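PDB 5UBU: putative acetamidase/formamidase from Yersinia enterocolitica subsp. palearctica serotype O:3, which probably hydrolyses carbon-nitrogen bonds other than peptide bonds in linear amides. Local coordinates for residues B[51-65]-B[83-95]. Residues are numbered along the deposited sequence; the frame is centred on the assembly and turned at random.
Sequences EPGDRVIVDTRDAFE and FLNPQNGPIMING
Asn88 reaches from strand 87-93 toward strand 55-59 and illustrates how an amide can join two layers of a beta fold that share no strand pairing. Its CB lies against Val58 CG1 at 3.8 Å. With CG anti to the carbonyl carbon (chi1 -85°), the side chain runs antiparallel to that of Val58, alongside it, and CG nears the same methyl. The branches then part: OD1 rests near Thr60 CA and within hydrogen-bonding reach of a water that accepts the Arg61 N-H and also lies by Pro86 O, while ND2 donates to a second water, 2.8 Å away, which in turn donates to Asp59 O. Val56 CG1 and Ile91 CD1 continue the apolar layer at 4.2 Å, with Leu28 of strand 25-28 covering both Val56 and Asn88.

At one end Asn94 ND2 donates to Glu51 OE2 at 2.9 Å on the syn side, the carboxylate and amide planes 64° apart. At the other, Asn85 N donates to Ala63 O at 2.9 Å, in the carbonyl plane and on a lone pair, and Pro86 CG touches Glu65 CB. Ala63 and Asn85 both touch Asp220, a ligand of both bound sodium ions. The chemistry implies that the strands meet through methyls and a water-bridged amide at mid-length, and that direct bonds join the flanking loops, one of them beside the metal site.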
loop_
_atom_site.group_PDB
_atom_site.type_symbol
_atom_site.label_atom_id
_atom_site.label_comp_id
_atom_site.label_asym_id
_atom_site.label_seq_id
_atom_site.Cartn_x
_atom_site.Cartn_y
_atom_site.Cartn_z
ATOM N N GLU B 51 36.170 -0.064 22.636
ATOM C CA GLU B 51 35.792 -1.082 23.610
ATOM C C GLU B 51 34.334 -0.812 24.012
ATOM O O GLU B 51 33.898 0.347 24.018
ATOM C CB GLU B 51 36.690 -1.004 24.845
ATOM C CG GLU B 51 38.142 -1.396 24.598
ATOM C CD GLU B 51 38.319 -2.874 24.331
ATOM O OE1 GLU B 51 37.407 -3.673 24.639
ATOM O OE2 GLU B 51 39.393 -3.267 23.835
ATOM N N PRO B 52 33.563 -1.877 24.316
ATOM C CA PRO B 52 32.196 -1.625 24.755
ATOM C C PRO B 52 32.224 -0.760 26.014
ATOM O O PRO B 52 32.989 -1.040 26.938
ATOM C CB PRO B 52 31.656 -3.028 25.064
ATOM C CG PRO B 52 32.468 -3.944 24.237
ATOM C CD PRO B 52 33.834 -3.320 24.180
ATOM N N GLY B 53 31.425 0.299 26.019
ATOM C CA GLY B 53 31.372 1.221 27.156
ATOM C C GLY B 53 32.043 2.549 26.847
ATOM O O GLY B 53 31.821 3.513 27.546
ATOM N N ASP B 54 32.886 2.578 25.812
ATOM C CA ASP B 54 33.578 3.806 25.399
ATOM C C ASP B 54 32.625 4.861 24.846
ATOM O O ASP B 54 31.518 4.557 24.412
ATOM C CB ASP B 54 34.636 3.523 24.312
ATOM C CG ASP B 54 35.892 2.864 24.841
ATOM O OD1 ASP B 54 36.037 2.682 26.069
ATOM O OD2 ASP B 54 36.763 2.543 24.002
ATOM N N ARG B 55 33.092 6.104 24.870
ATOM C CA ARG B 55 32.352 7.246 24.358
ATOM C C ARG B 55 32.987 7.703 23.048
ATOM O O ARG B 55 34.198 7.547 22.853
ATOM C CB ARG B 55 32.340 8.382 25.389
ATOM C CG ARG B 55 31.425 8.089 26.565
ATOM C CD ARG B 55 31.590 9.014 27.752
ATOM N NE ARG B 55 31.131 10.356 27.398
ATOM C CZ ARG B 55 31.908 11.429 27.241
ATOM N NH1 ARG B 55 31.357 12.593 26.921
ATOM N NH2 ARG B 55 33.220 11.374 27.457
ATOM N N VAL B 56 32.167 8.230 22.140
ATOM C CA VAL B 56 32.649 8.735 20.858
ATOM C C VAL B 56 32.009 10.096 20.604
ATOM O O VAL B 56 30.797 10.241 20.710
ATOM C CB VAL B 56 32.314 7.792 19.684
ATOM C CG1 VAL B 56 32.887 8.334 18.376
ATOM C CG2 VAL B 56 32.865 6.405 19.947
ATOM N N ILE B 57 32.837 11.088 20.291
ATOM C CA ILE B 57 32.387 12.435 19.986
ATOM C C ILE B 57 32.485 12.540 18.469
ATOM O O ILE B 57 33.584 12.668 17.920
ATOM C CB ILE B 57 33.276 13.500 20.664
ATOM C CG1 ILE B 57 33.298 13.283 22.186
ATOM C CG2 ILE B 57 32.784 14.904 20.301
ATOM C CD1 ILE B 57 34.203 14.244 22.943
ATOM N N VAL B 58 31.340 12.490 17.799
ATOM C CA VAL B 58 31.292 12.526 16.339
ATOM C C VAL B 58 31.003 13.909 15.749
ATOM O O VAL B 58 30.032 14.548 16.125
ATOM C CB VAL B 58 30.188 11.583 15.808
ATOM C CG1 VAL B 58 30.258 11.500 14.288
ATOM C CG2 VAL B 58 30.335 10.194 16.404
ATOM N N ASP B 59 31.852 14.346 14.815
ATOM C CA ASP B 59 31.676 15.605 14.096
ATOM C C ASP B 59 30.938 15.259 12.798
ATOM O O ASP B 59 31.555 15.048 11.756
ATOM C CB ASP B 59 33.025 16.266 13.779
ATOM C CG ASP B 59 33.755 16.776 15.028
ATOM O OD1 ASP B 59 33.128 16.881 16.106
ATOM O OD2 ASP B 59 34.960 17.104 14.918
ATOM N N THR B 60 29.612 15.189 12.868
ATOM C CA THR B 60 28.797 14.829 11.702
ATOM C C THR B 60 28.650 15.950 10.679
ATOM O O THR B 60 28.803 17.120 11.001
ATOM C CB THR B 60 27.359 14.420 12.106
ATOM O OG1 THR B 60 26.653 15.551 12.628
ATOM C CG2 THR B 60 27.368 13.303 13.130
ATOM N N ARG B 61 28.353 15.560 9.446
ATOM C CA ARG B 61 28.103 16.483 8.352
ATOM C C ARG B 61 26.606 16.450 8.055
ATOM O O ARG B 61 25.940 15.453 8.328
ATOM C CB ARG B 61 28.912 16.103 7.111
ATOM C CG ARG B 61 30.380 16.422 7.245
ATOM C CD ARG B 61 31.138 16.104 5.958
ATOM N NE ARG B 61 32.534 16.548 6.045
ATOM C CZ ARG B 61 33.464 16.346 5.111
ATOM N NH1 ARG B 61 34.699 16.790 5.303
ATOM N NH2 ARG B 61 33.175 15.690 3.992
ATOM N N ASP B 62 26.078 17.539 7.489
ATOM C CA ASP B 62 24.653 17.598 7.191
ATOM C C ASP B 62 24.295 16.624 6.064
ATOM O O ASP B 62 25.173 16.071 5.410
ATOM C CB ASP B 62 24.180 19.047 6.907
ATOM C CG ASP B 62 24.662 19.611 5.552
ATOM O OD1 ASP B 62 25.048 18.837 4.652
ATOM O OD2 ASP B 62 24.601 20.858 5.359
ATOM N N ALA B 63 23.003 16.433 5.845
ATOM C CA ALA B 63 22.510 15.521 4.812
ATOM C C ALA B 63 22.985 15.818 3.384
ATOM O O ALA B 63 22.994 14.914 2.542
ATOM C CB ALA B 63 20.996 15.499 4.839
ATOM N N PHE B 64 23.383 17.057 3.119
ATOM C CA PHE B 64 23.833 17.466 1.782
ATOM C C PHE B 64 25.359 17.561 1.676
ATOM O O PHE B 64 25.889 17.950 0.637
ATOM C CB PHE B 64 23.200 18.824 1.432
ATOM C CG PHE B 64 21.741 18.921 1.807
ATOM C CD1 PHE B 64 20.790 18.152 1.135
ATOM C CD2 PHE B 64 21.318 19.761 2.840
ATOM C CE1 PHE B 64 19.446 18.225 1.484
ATOM C CE2 PHE B 64 19.982 19.829 3.183
ATOM C CZ PHE B 64 19.043 19.060 2.510
ATOM N N GLU B 65 26.042 17.164 2.748
ATOM C CA GLU B 65 27.508 17.215 2.862
ATOM C C GLU B 65 28.019 18.627 2.526
ATOM O O GLU B 65 28.969 18.799 1.773
ATOM C CB GLU B 65 28.185 16.110 2.023
ATOM C CG GLU B 65 29.624 15.835 2.455
ATOM C CD GLU B 65 30.280 14.635 1.793
ATOM O OE1 GLU B 65 31.244 14.098 2.392
ATOM O OE2 GLU B 65 29.837 14.220 0.701
ATOM N N PHE B 83 22.078 10.064 -3.169
ATOM C CA PHE B 83 23.284 10.412 -2.412
ATOM C C PHE B 83 23.100 11.570 -1.428
ATOM O O PHE B 83 23.488 12.705 -1.691
ATOM C CB PHE B 83 24.471 10.686 -3.347
ATOM C CG PHE B 83 24.866 9.503 -4.187
ATOM C CD1 PHE B 83 25.790 8.586 -3.715
ATOM C CD2 PHE B 83 24.320 9.310 -5.459
ATOM C CE1 PHE B 83 26.163 7.493 -4.490
ATOM C CE2 PHE B 83 24.689 8.224 -6.238
ATOM C CZ PHE B 83 25.609 7.310 -5.751
ATOM N N LEU B 84 22.473 11.241 -0.304
ATOM C CA LEU B 84 22.263 12.150 0.810
ATOM C C LEU B 84 22.703 11.398 2.061
ATOM O O LEU B 84 22.912 10.181 2.028
ATOM C CB LEU B 84 20.796 12.552 0.965
ATOM C CG LEU B 84 20.124 13.446 -0.088
ATOM C CD1 LEU B 84 18.685 13.718 0.338
ATOM C CD2 LEU B 84 20.887 14.763 -0.263
ATOM N N ASN B 85 22.846 12.127 3.157
ATOM C CA ASN B 85 23.223 11.549 4.444
ATOM C C ASN B 85 24.626 10.915 4.463
ATOM O O ASN B 85 24.764 9.699 4.605
ATOM C CB ASN B 85 22.168 10.522 4.911
ATOM C CG ASN B 85 20.758 11.082 4.917
ATOM O OD1 ASN B 85 20.548 12.299 4.940
ATOM N ND2 ASN B 85 19.775 10.188 4.901
ATOM N N PRO B 86 25.675 11.741 4.306
ATOM C CA PRO B 86 27.037 11.218 4.390
ATOM C C PRO B 86 27.228 10.602 5.777
ATOM O O PRO B 86 26.907 11.246 6.779
ATOM C CB PRO B 86 27.900 12.469 4.223
ATOM C CG PRO B 86 27.010 13.596 4.605
ATOM C CD PRO B 86 25.677 13.190 4.070
ATOM N N GLN B 87 27.748 9.378 5.825
ATOM C CA GLN B 87 27.902 8.652 7.092
ATOM C C GLN B 87 29.271 8.618 7.733
ATOM O O GLN B 87 30.274 8.475 7.047
ATOM C CB GLN B 87 27.500 7.176 6.874
ATOM C CG GLN B 87 26.054 6.981 6.455
ATOM C CD GLN B 87 25.085 7.394 7.539
ATOM O OE1 GLN B 87 25.142 6.897 8.675
ATOM N NE2 GLN B 87 24.161 8.281 7.186
ATOM N N ASN B 88 29.285 8.768 9.058
ATOM C CA ASN B 88 30.500 8.593 9.853
ATOM C C ASN B 88 30.542 7.094 10.122
ATOM O O ASN B 88 29.490 6.451 10.223
ATOM C CB ASN B 88 30.448 9.367 11.169
ATOM C CG ASN B 88 30.875 10.799 11.017
ATOM O OD1 ASN B 88 30.058 11.705 11.014
ATOM N ND2 ASN B 88 32.174 11.006 10.842
ATOM N N GLY B 89 31.739 6.536 10.229
ATOM C CA GLY B 89 31.889 5.101 10.470
ATOM C C GLY B 89 32.583 4.439 9.292
ATOM O O GLY B 89 32.970 5.120 8.338
ATOM N N PRO B 90 32.717 3.114 9.323
ATOM C CA PRO B 90 32.228 2.265 10.398
ATOM C C PRO B 90 33.095 2.237 11.654
ATOM O O PRO B 90 34.324 2.256 11.566
ATOM C CB PRO B 90 32.227 0.870 9.766
ATOM C CG PRO B 90 33.269 0.920 8.722
ATOM C CD PRO B 90 33.355 2.340 8.248
ATOM N N ILE B 91 32.432 2.198 12.807
ATOM C CA ILE B 91 33.082 2.109 14.104
ATOM C C ILE B 91 33.031 0.635 14.496
ATOM O O ILE B 91 31.983 0.009 14.374
ATOM C CB ILE B 91 32.351 2.964 15.154
ATOM C CG1 ILE B 91 32.347 4.431 14.712
ATOM C CG2 ILE B 91 33.004 2.813 16.528
ATOM C CD1 ILE B 91 31.637 5.383 15.650
HETATM N N MSE B 92 34.147 0.084 14.962
HETATM C CA MSE B 92 34.201 -1.332 15.360
HETATM C C MSE B 92 34.139 -1.483 16.851
HETATM O O MSE B 92 34.828 -0.767 17.574
HETATM C CB MSE B 92 35.498 -1.975 14.878
HETATM C CG MSE B 92 35.803 -1.670 13.411
HETATM SE SE MSE B 92 34.500 -2.549 12.216
HETATM C CE MSE B 92 35.246 -4.382 12.180
ATOM N N ILE B 93 33.296 -2.396 17.325
ATOM C CA ILE B 93 33.168 -2.650 18.755
ATOM C C ILE B 93 33.850 -3.993 19.017
ATOM O O ILE B 93 33.475 -5.012 18.433
ATOM C CB ILE B 93 31.701 -2.662 19.249
ATOM C CG1 ILE B 93 31.023 -1.292 19.042
ATOM C CG2 ILE B 93 31.647 -3.003 20.731
ATOM C CD1 ILE B 93 30.742 -0.907 17.608
ATOM N N ASN B 94 34.853 -3.974 19.887
ATOM C CA ASN B 94 35.624 -5.157 20.236
ATOM C C ASN B 94 34.747 -6.240 20.868
ATOM O O ASN B 94 34.132 -6.018 21.912
ATOM C CB ASN B 94 36.759 -4.763 21.207
ATOM C CG ASN B 94 37.728 -5.904 21.474
ATOM O OD1 ASN B 94 37.649 -6.959 20.864
ATOM N ND2 ASN B 94 38.656 -5.688 22.381
ATOM N N GLY B 95 34.712 -7.408 20.222
ATOM C CA GLY B 95 33.929 -8.559 20.688
ATOM C C GLY B 95 32.578 -8.752 20.015
ATOM O O GLY B 95 31.983 -9.823 20.131
HETATM O O HOH W 1 33.717 13.278 11.341
HETATM O O HOH W 2 27.818 12.764 8.946
HETATM O O HOH W 3 24.971 13.022 7.193
#